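Long-range contact in TRAP dicarboxylate transporter-DctP subunit (Desulfovibrio desulfuricans subsp. desulfuricans, PDB 4NHB), which binds sn-glycerol-3-phosphate and probably delivers it, as the periplasmic solute-binding subunit, to a TRAP-type membrane transporter: residues 168-180 / 186-198. Residues are numbered along the deposited sequence; the frame is centred on the assembly and turned at random.
Sequences MRMRVPNIPLYTN and GISGQPMPFAEVP. With G3P (sn-glycerol-3-phosphate), chain P.
Parallel strands 169-172 and 188-191 of a beta-alpha-beta unit pair beside the sn-glycerol-3-phosphate pocket, and Arg-171 carries their contact into the site. Met-170 is held at both its N-H and its C=O, its N donating to Ser-188 O (3.2 Å) and its O accepting from Gln-190 N (2.7 Å). Val-172 continues the pairing, with N to Gln-190 O and O from Met-192 N. The Gln-190 side chain folds back so that NE2 reaches Ser-188 O from the face opposite Met-170 N, and its NE2 also touches Arg-169 CB at 3.7 Å. Helix 176-184 makes the crossover between the strands; on its side of the pair Met-170 CB meets Ile-187 CG2 at 3.8 Å, and Val-172 CG2 packs on Pro-191. Arg-171, with CG anti to the backbone N (chi1 -173°) and a bend at chi2, runs past Met-192 CG. Its NE (3.2 Å) and NH2 (2.9 Å) both donate to Met-192 O, which lies in the guanidinium plane, while Val-197 CG2 covers one face. Thus anchored, the group presents NH1 to G3P O3P (2.7 Å) and NH2 to G3P O2P (2.8 Å) in nearly straight bonds that would help neutralise the phosphate; Lys-37 and Arg-151 also hydrogen-bond the ligand.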
loop_
_atom_site.group_PDB
_atom_site.type_symbol
_atom_site.label_atom_id
_atom_site.label_comp_id
_atom_site.label_asym_id
_atom_site.label_seq_id
_atom_site.Cartn_x
_atom_site.Cartn_y
_atom_site.Cartn_z
ATOM N N MET A 168 10.330 8.743 -21.379
ATOM C CA MET A 168 9.074 8.103 -20.983
ATOM C C MET A 168 8.487 8.814 -19.803
ATOM O O MET A 168 9.113 8.870 -18.783
ATOM C CB MET A 168 9.303 6.663 -20.564
ATOM C CG MET A 168 9.412 5.703 -21.708
ATOM S SD MET A 168 9.219 4.040 -21.071
ATOM C CE MET A 168 7.468 3.789 -21.288
ATOM N N ARG A 169 7.293 9.360 -19.952
ATOM C CA ARG A 169 6.651 10.056 -18.866
ATOM C C ARG A 169 5.931 9.017 -18.016
ATOM O O ARG A 169 4.839 8.594 -18.361
ATOM C CB ARG A 169 5.637 11.063 -19.399
ATOM C CG ARG A 169 6.254 12.224 -20.187
ATOM C CD ARG A 169 5.178 13.051 -20.885
ATOM N NE ARG A 169 5.581 14.456 -20.987
ATOM C CZ ARG A 169 6.423 14.941 -21.901
ATOM N NH1 ARG A 169 6.716 16.240 -21.908
ATOM N NH2 ARG A 169 6.971 14.139 -22.817
ATOM N N MET A 170 6.529 8.590 -16.912
ATOM C CA MET A 170 5.841 7.568 -16.092
ATOM C C MET A 170 5.162 8.173 -14.860
ATOM O O MET A 170 5.756 8.944 -14.115
ATOM C CB MET A 170 6.800 6.467 -15.652
ATOM C CG MET A 170 7.551 5.798 -16.745
ATOM S SD MET A 170 6.556 4.751 -17.767
ATOM C CE MET A 170 6.602 3.232 -16.858
ATOM N N ARG A 171 3.926 7.781 -14.624
ATOM C CA ARG A 171 3.270 8.154 -13.379
ATOM C C ARG A 171 4.040 7.604 -12.190
ATOM O O ARG A 171 4.549 6.505 -12.243
ATOM C CB ARG A 171 1.852 7.619 -13.344
ATOM C CG ARG A 171 1.059 8.118 -12.128
ATOM C CD ARG A 171 0.924 7.004 -11.051
ATOM N NE ARG A 171 0.469 7.518 -9.763
ATOM C CZ ARG A 171 0.078 6.754 -8.750
ATOM N NH1 ARG A 171 0.092 5.434 -8.859
ATOM N NH2 ARG A 171 -0.295 7.310 -7.623
ATOM N N VAL A 172 4.109 8.388 -11.126
ATOM C CA VAL A 172 4.597 7.907 -9.848
ATOM C C VAL A 172 3.694 8.487 -8.791
ATOM O O VAL A 172 3.118 9.536 -8.998
ATOM C CB VAL A 172 6.052 8.340 -9.555
ATOM C CG1 VAL A 172 6.976 7.777 -10.615
ATOM C CG2 VAL A 172 6.161 9.837 -9.506
ATOM N N PRO A 173 3.537 7.780 -7.676
ATOM C CA PRO A 173 2.811 8.342 -6.535
ATOM C C PRO A 173 3.567 9.545 -5.998
ATOM O O PRO A 173 4.794 9.552 -6.114
ATOM C CB PRO A 173 2.859 7.208 -5.506
ATOM C CG PRO A 173 2.886 5.949 -6.303
ATOM C CD PRO A 173 3.829 6.346 -7.489
ATOM N N ASN A 174 2.863 10.504 -5.416
ATOM C CA ASN A 174 3.490 11.708 -4.854
ATOM C C ASN A 174 3.889 11.480 -3.407
ATOM O O ASN A 174 3.332 12.054 -2.491
ATOM C CB ASN A 174 2.551 12.909 -4.947
ATOM C CG ASN A 174 3.282 14.249 -4.772
ATOM O OD1 ASN A 174 4.502 14.312 -4.704
ATOM N ND2 ASN A 174 2.520 15.316 -4.706
ATOM N N ILE A 175 4.846 10.587 -3.236
ATOM C CA ILE A 175 5.350 10.177 -1.942
ATOM C C ILE A 175 6.858 10.112 -2.114
ATOM O O ILE A 175 7.335 9.645 -3.126
ATOM C CB ILE A 175 4.821 8.738 -1.557
ATOM C CG1 ILE A 175 3.294 8.669 -1.582
ATOM C CG2 ILE A 175 5.361 8.340 -0.189
ATOM C CD1 ILE A 175 2.694 7.262 -1.218
ATOM N N PRO A 176 7.622 10.603 -1.143
ATOM C CA PRO A 176 9.057 10.711 -1.421
ATOM C C PRO A 176 9.770 9.411 -1.854
ATOM O O PRO A 176 10.559 9.356 -2.831
ATOM C CB PRO A 176 9.599 11.257 -0.094
ATOM C CG PRO A 176 8.509 12.176 0.353
ATOM C CD PRO A 176 7.232 11.414 0.021
ATOM N N LEU A 177 9.490 8.321 -1.164
ATOM C CA LEU A 177 10.177 7.092 -1.495
ATOM C C LEU A 177 10.000 6.687 -2.992
ATOM O O LEU A 177 10.910 6.107 -3.592
ATOM C CB LEU A 177 9.758 5.991 -0.506
ATOM C CG LEU A 177 8.574 5.119 -0.857
ATOM C CD1 LEU A 177 9.077 3.984 -1.691
ATOM C CD2 LEU A 177 7.903 4.573 0.410
ATOM N N TYR A 178 8.849 7.018 -3.593
ATOM C CA TYR A 178 8.585 6.739 -5.023
ATOM C C TYR A 178 9.257 7.725 -6.042
ATOM O O TYR A 178 9.749 7.316 -7.081
ATOM C CB TYR A 178 7.065 6.727 -5.272
ATOM C CG TYR A 178 6.399 5.461 -4.746
ATOM C CD1 TYR A 178 6.387 4.321 -5.494
ATOM C CD2 TYR A 178 5.836 5.416 -3.477
ATOM C CE1 TYR A 178 5.773 3.151 -5.017
ATOM C CE2 TYR A 178 5.255 4.242 -2.987
ATOM C CZ TYR A 178 5.216 3.134 -3.782
ATOM O OH TYR A 178 4.663 1.962 -3.326
ATOM N N THR A 179 9.230 9.011 -5.736
ATOM C CA THR A 179 9.861 10.009 -6.603
ATOM C C THR A 179 11.373 9.795 -6.557
ATOM O O THR A 179 12.043 9.859 -7.583
ATOM C CB THR A 179 9.491 11.454 -6.189
ATOM O OG1 THR A 179 9.829 11.671 -4.817
ATOM C CG2 THR A 179 7.970 11.722 -6.386
ATOM N N ASN A 180 11.897 9.487 -5.376
ATOM C CA ASN A 180 13.323 9.167 -5.259
ATOM C C ASN A 180 13.700 7.910 -6.037
ATOM O O ASN A 180 14.701 7.848 -6.738
ATOM C CB ASN A 180 13.715 8.981 -3.803
ATOM C CG ASN A 180 15.207 8.812 -3.659
ATOM O OD1 ASN A 180 15.970 9.726 -3.979
ATOM N ND2 ASN A 180 15.635 7.628 -3.259
ATOM N N GLY A 186 16.382 6.220 -13.466
ATOM C CA GLY A 186 16.475 7.037 -14.670
ATOM C C GLY A 186 15.107 7.351 -15.260
ATOM O O GLY A 186 15.005 7.664 -16.439
ATOM N N ILE A 187 14.057 7.255 -14.435
ATOM C CA ILE A 187 12.689 7.476 -14.890
ATOM C C ILE A 187 12.268 8.945 -14.723
ATOM O O ILE A 187 12.535 9.561 -13.698
ATOM C CB ILE A 187 11.711 6.579 -14.092
ATOM C CG1 ILE A 187 11.867 5.116 -14.514
ATOM C CG2 ILE A 187 10.271 7.039 -14.297
ATOM C CD1 ILE A 187 11.288 4.073 -13.488
ATOM N N SER A 188 11.583 9.503 -15.723
ATOM C CA SER A 188 11.040 10.850 -15.629
ATOM C C SER A 188 9.688 10.775 -14.947
ATOM O O SER A 188 8.693 10.549 -15.627
ATOM C CB SER A 188 10.811 11.444 -17.020
ATOM O OG SER A 188 12.021 11.630 -17.712
ATOM N N GLY A 189 9.639 10.988 -13.635
ATOM C CA GLY A 189 8.425 10.721 -12.878
ATOM C C GLY A 189 7.380 11.813 -12.966
ATOM O O GLY A 189 7.699 12.984 -12.889
ATOM N N GLN A 190 6.119 11.428 -13.123
ATOM C CA GLN A 190 5.034 12.386 -13.108
ATOM C C GLN A 190 4.188 12.128 -11.863
ATOM O O GLN A 190 3.272 11.268 -11.888
ATOM C CB GLN A 190 4.202 12.256 -14.369
ATOM C CG GLN A 190 5.018 11.960 -15.638
ATOM C CD GLN A 190 5.815 13.159 -16.123
ATOM O OE1 GLN A 190 5.322 14.303 -16.121
ATOM N NE2 GLN A 190 7.052 12.912 -16.548
ATOM N N PRO A 191 4.495 12.851 -10.760
ATOM C CA PRO A 191 3.773 12.602 -9.509
ATOM C C PRO A 191 2.317 12.954 -9.642
ATOM O O PRO A 191 1.986 14.025 -10.145
ATOM C CB PRO A 191 4.429 13.555 -8.507
ATOM C CG PRO A 191 5.690 14.030 -9.168
ATOM C CD PRO A 191 5.446 13.972 -10.627
ATOM N N MET A 192 1.450 12.055 -9.197
ATOM C CA MET A 192 0.042 12.362 -9.057
ATOM C C MET A 192 -0.662 11.340 -8.148
ATOM O O MET A 192 -0.311 10.148 -8.141
ATOM C CB MET A 192 -0.620 12.378 -10.420
ATOM C CG MET A 192 -0.687 11.038 -11.085
ATOM S SD MET A 192 -1.326 11.174 -12.769
ATOM C CE MET A 192 0.083 11.761 -13.684
ATOM N N PRO A 193 -1.646 11.800 -7.350
ATOM C CA PRO A 193 -2.427 10.833 -6.577
ATOM C C PRO A 193 -3.059 9.733 -7.432
ATOM O O PRO A 193 -3.370 9.907 -8.615
ATOM C CB PRO A 193 -3.535 11.689 -5.936
ATOM C CG PRO A 193 -2.974 13.047 -5.892
ATOM C CD PRO A 193 -1.989 13.191 -7.011
ATOM N N PHE A 194 -3.297 8.595 -6.794
ATOM C CA PHE A 194 -3.901 7.473 -7.486
ATOM C C PHE A 194 -5.240 7.815 -8.179
ATOM O O PHE A 194 -5.528 7.360 -9.296
ATOM C CB PHE A 194 -4.131 6.349 -6.490
ATOM C CG PHE A 194 -4.584 5.092 -7.140
ATOM C CD1 PHE A 194 -3.692 4.369 -7.921
ATOM C CD2 PHE A 194 -5.896 4.651 -7.009
ATOM C CE1 PHE A 194 -4.103 3.203 -8.561
ATOM C CE2 PHE A 194 -6.316 3.493 -7.654
ATOM C CZ PHE A 194 -5.426 2.772 -8.413
ATOM N N ALA A 195 -6.058 8.602 -7.490
ATOM C CA ALA A 195 -7.360 9.001 -7.990
ATOM C C ALA A 195 -7.279 9.651 -9.383
ATOM O O ALA A 195 -8.227 9.564 -10.156
ATOM C CB ALA A 195 -8.028 9.940 -7.010
ATOM N N GLU A 196 -6.141 10.261 -9.716
ATOM C CA GLU A 196 -6.005 10.996 -10.984
ATOM C C GLU A 196 -5.497 10.077 -12.121
ATOM O O GLU A 196 -5.345 10.502 -13.290
ATOM C CB GLU A 196 -5.073 12.214 -10.786
ATOM C CG GLU A 196 -5.692 13.354 -9.944
ATOM C CD GLU A 196 -4.708 14.492 -9.634
ATOM O OE1 GLU A 196 -3.719 14.640 -10.384
ATOM O OE2 GLU A 196 -4.919 15.239 -8.643
ATOM N N VAL A 197 -5.198 8.830 -11.763
ATOM C CA VAL A 197 -4.518 7.935 -12.693
ATOM C C VAL A 197 -5.401 7.605 -13.893
ATOM O O VAL A 197 -4.921 7.601 -15.035
ATOM C CB VAL A 197 -4.035 6.646 -12.020
ATOM C CG1 VAL A 197 -3.668 5.570 -13.066
ATOM C CG2 VAL A 197 -2.797 6.934 -11.134
ATOM N N PRO A 198 -6.690 7.324 -13.638
ATOM C CA PRO A 198 -7.558 6.981 -14.780
ATOM C C PRO A 198 -7.642 8.135 -15.821
ATOM O O PRO A 198 -7.429 7.936 -17.032
ATOM C CB PRO A 198 -8.899 6.693 -14.115
ATOM C CG PRO A 198 -8.532 6.317 -12.666
ATOM C CD PRO A 198 -7.405 7.225 -12.345
HETATM O O1 G3P P . 1.445 2.711 -0.114
HETATM C C1 G3P P . 1.650 3.707 -1.073
HETATM C C2 G3P P . 0.891 3.360 -2.360
HETATM O O2 G3P P . -0.475 3.235 -2.068
HETATM C C3 G3P P . 1.106 4.475 -3.396
HETATM O O1P G3P P . 0.960 3.942 -4.673
HETATM O O4P G3P P . -1.405 3.373 -4.576
HETATM O O2P G3P P . -0.725 5.677 -5.415
HETATM O O3P G3P P . -0.342 3.672 -6.848
HETATM P P G3P P . -0.467 4.190 -5.418
HETATM O O HOH W 1 11.394 7.975 -17.759
#